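PDB 5KEI: 2,3-dihydroxybenzoate-AMP ligase from Mycobacterium smegmatis, which belongs to the ANL superfamily of AMP-binding enzymes, with a large AMP-binding domain followed by a small C-terminal domain. Local coordinates for residues S434-R439 with T453-D458. Numbering follows the deposited sequence. Where two conformers were deposited one is given.
Sequences SGDRVR and TGRIKD
The carbonyl oxygen of R437 is gripped by three donors, all from T453 and G454, near the end of strand 450-455. The backbone N of T453 makes the strong bond, 2.8 Å to R437 O and nearly straight at 168°; G454 N and T453 OG1 add weak ones. T453 keeps OG1 in the crowded position between its own N and carbonyl carbon (chi1 63°), and that turns the hydroxyl onto R437 O, with R437 CD alongside it. In return, R437 N gives a 2.7 Å hydrogen bond to G454 O. R437 sends its chain out with CG anti to the backbone N, then bends at chi3, so that its guanidinium lies with one face over G454 CA and R455 N while NH2 bonds weakly to R455 O.

Past the non-hydrogen-bonded pair D436 and R455, I456 N closes nearly straight onto G435 O at 2.9 Å. R455 starts out away from the other strand, but bends at chi2 and chi3 bring its guanidinium back, one face over G435 O. There R455 NH2 bridges two oxygens: a salt bridge to D436 OD1 at 2.7 Å, met from above the carboxylate plane, and a hydrogen bond to S434 O at 3.1 Å. S434 OG accepts from D436 N in an ST turn and is also hydrogen-bonded to L404 O of strand 402-407, tying this end to the next strand.

With T453 and G454 both opposite R437, this is a classic beta bulge in the antiparallel hairpin of strands 432-440 and 450-455, at the edge of a four-stranded sheet.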
loop_
_atom_site.group_PDB
_atom_site.type_symbol
_atom_site.label_atom_id
_atom_site.label_comp_id
_atom_site.label_asym_id
_atom_site.label_seq_id
_atom_site.Cartn_x
_atom_site.Cartn_y
_atom_site.Cartn_z
ATOM N N SER A 434 -1.307 -4.208 12.640
ATOM C CA SER A 434 -0.403 -4.451 11.518
ATOM C C SER A 434 -0.103 -5.918 11.248
ATOM O O SER A 434 0.231 -6.299 10.123
ATOM C CB SER A 434 0.915 -3.726 11.761
ATOM O OG SER A 434 1.499 -4.185 12.970
ATOM N N GLY A 435 -0.178 -6.732 12.292
ATOM C CA GLY A 435 0.170 -8.132 12.172
ATOM C C GLY A 435 1.673 -8.325 12.244
ATOM O O GLY A 435 2.162 -9.448 12.136
ATOM N N ASP A 436 2.407 -7.227 12.430
ATOM C CA ASP A 436 3.874 -7.286 12.551
ATOM C C ASP A 436 4.313 -7.461 14.005
ATOM O O ASP A 436 3.785 -6.817 14.905
ATOM C CB ASP A 436 4.524 -6.022 11.968
ATOM C CG ASP A 436 4.315 -5.893 10.468
ATOM O OD1 ASP A 436 4.500 -6.892 9.749
ATOM O OD2 ASP A 436 3.945 -4.791 10.007
ATOM N N ARG A 437 5.283 -8.339 14.225
ATOM C CA ARG A 437 5.879 -8.523 15.540
ATOM C C ARG A 437 7.100 -7.626 15.601
ATOM O O ARG A 437 7.981 -7.731 14.748
ATOM C CB ARG A 437 6.256 -9.993 15.772
ATOM C CG ARG A 437 6.440 -10.395 17.230
ATOM C CD ARG A 437 7.111 -11.772 17.348
ATOM N NE ARG A 437 6.530 -12.791 16.464
ATOM C CZ ARG A 437 7.251 -13.682 15.778
ATOM N NH1 ARG A 437 8.583 -13.660 15.871
ATOM N NH2 ARG A 437 6.653 -14.588 14.997
ATOM N N VAL A 438 7.147 -6.724 16.580
ATOM C CA VAL A 438 8.246 -5.757 16.688
ATOM C C VAL A 438 8.648 -5.528 18.146
ATOM O O VAL A 438 7.916 -5.863 19.069
ATOM C CB VAL A 438 7.872 -4.362 16.069
ATOM C CG1 VAL A 438 7.373 -4.484 14.621
ATOM C CG2 VAL A 438 6.814 -3.659 16.919
ATOM N N ARG A 439 9.814 -4.943 18.350
ATOM C CA ARG A 439 10.152 -4.414 19.663
ATOM C C ARG A 439 10.758 -3.044 19.462
ATOM O O ARG A 439 11.376 -2.784 18.427
ATOM C CB ARG A 439 11.108 -5.339 20.422
ATOM C CG ARG A 439 12.421 -5.571 19.744
ATOM C CD ARG A 439 13.177 -6.681 20.426
ATOM N NE ARG A 439 14.491 -6.871 19.828
ATOM C CZ ARG A 439 15.470 -7.577 20.388
ATOM N NH1 ARG A 439 15.269 -8.169 21.561
ATOM N NH2 ARG A 439 16.648 -7.693 19.781
ATOM N N THR A 453 10.666 -8.351 14.122
ATOM C CA THR A 453 11.149 -9.680 14.471
ATOM C C THR A 453 10.355 -10.752 13.736
ATOM O O THR A 453 10.760 -11.911 13.681
ATOM C CB THR A 453 11.078 -9.916 15.983
ATOM O OG1 THR A 453 9.714 -9.860 16.409
ATOM C CG2 THR A 453 11.875 -8.845 16.727
ATOM N N GLY A 454 9.230 -10.350 13.155
ATOM C CA GLY A 454 8.453 -11.232 12.307
ATOM C C GLY A 454 6.985 -10.872 12.168
ATOM O O GLY A 454 6.584 -9.707 12.291
ATOM N N ARG A 455 6.184 -11.897 11.888
ATOM C CA ARG A 455 4.737 -11.778 11.780
ATOM C C ARG A 455 4.075 -12.446 12.962
ATOM O O ARG A 455 4.569 -13.450 13.477
ATOM C CB ARG A 455 4.224 -12.409 10.474
ATOM C CG ARG A 455 4.767 -11.767 9.188
ATOM C CD ARG A 455 4.149 -10.392 8.930
ATOM N NE ARG A 455 2.731 -10.489 8.597
ATOM C CZ ARG A 455 1.892 -9.458 8.594
ATOM N NH1 ARG A 455 0.622 -9.645 8.277
ATOM N NH2 ARG A 455 2.318 -8.239 8.910
ATOM N N ILE A 456 2.956 -11.893 13.406
ATOM C CA ILE A 456 2.162 -12.573 14.401
ATOM C C ILE A 456 1.648 -13.870 13.786
ATOM O O ILE A 456 1.123 -13.858 12.676
ATOM C CB ILE A 456 1.012 -11.705 14.886
ATOM C CG1 ILE A 456 1.568 -10.489 15.631
ATOM C CG2 ILE A 456 0.092 -12.496 15.794
ATOM C CD1 ILE A 456 2.408 -10.843 16.846
ATOM N N LYS A 457 1.839 -14.990 14.479
ATOM C CA LYS A 457 1.353 -16.279 13.964
ATOM C C LYS A 457 0.242 -16.865 14.836
ATOM O O LYS A 457 0.076 -16.486 16.000
ATOM C CB LYS A 457 2.506 -17.292 13.820
ATOM C CG LYS A 457 3.570 -16.861 12.814
ATOM C CD LYS A 457 4.581 -17.948 12.505
ATOM C CE LYS A 457 4.690 -18.140 10.983
ATOM N NZ LYS A 457 5.914 -18.874 10.531
ATOM N N ASP A 458 -0.530 -17.773 14.249
ATOM C CA ASP A 458 -1.578 -18.473 14.974
ATOM C C ASP A 458 -1.717 -19.887 14.401
ATOM O O ASP A 458 -2.420 -20.125 13.409
ATOM C CB ASP A 458 -2.886 -17.684 14.895
ATOM C CG ASP A 458 -3.968 -18.242 15.800
ATOM O OD1 ASP A 458 -3.674 -19.206 16.541
ATOM O OD2 ASP A 458 -5.107 -17.707 15.775
#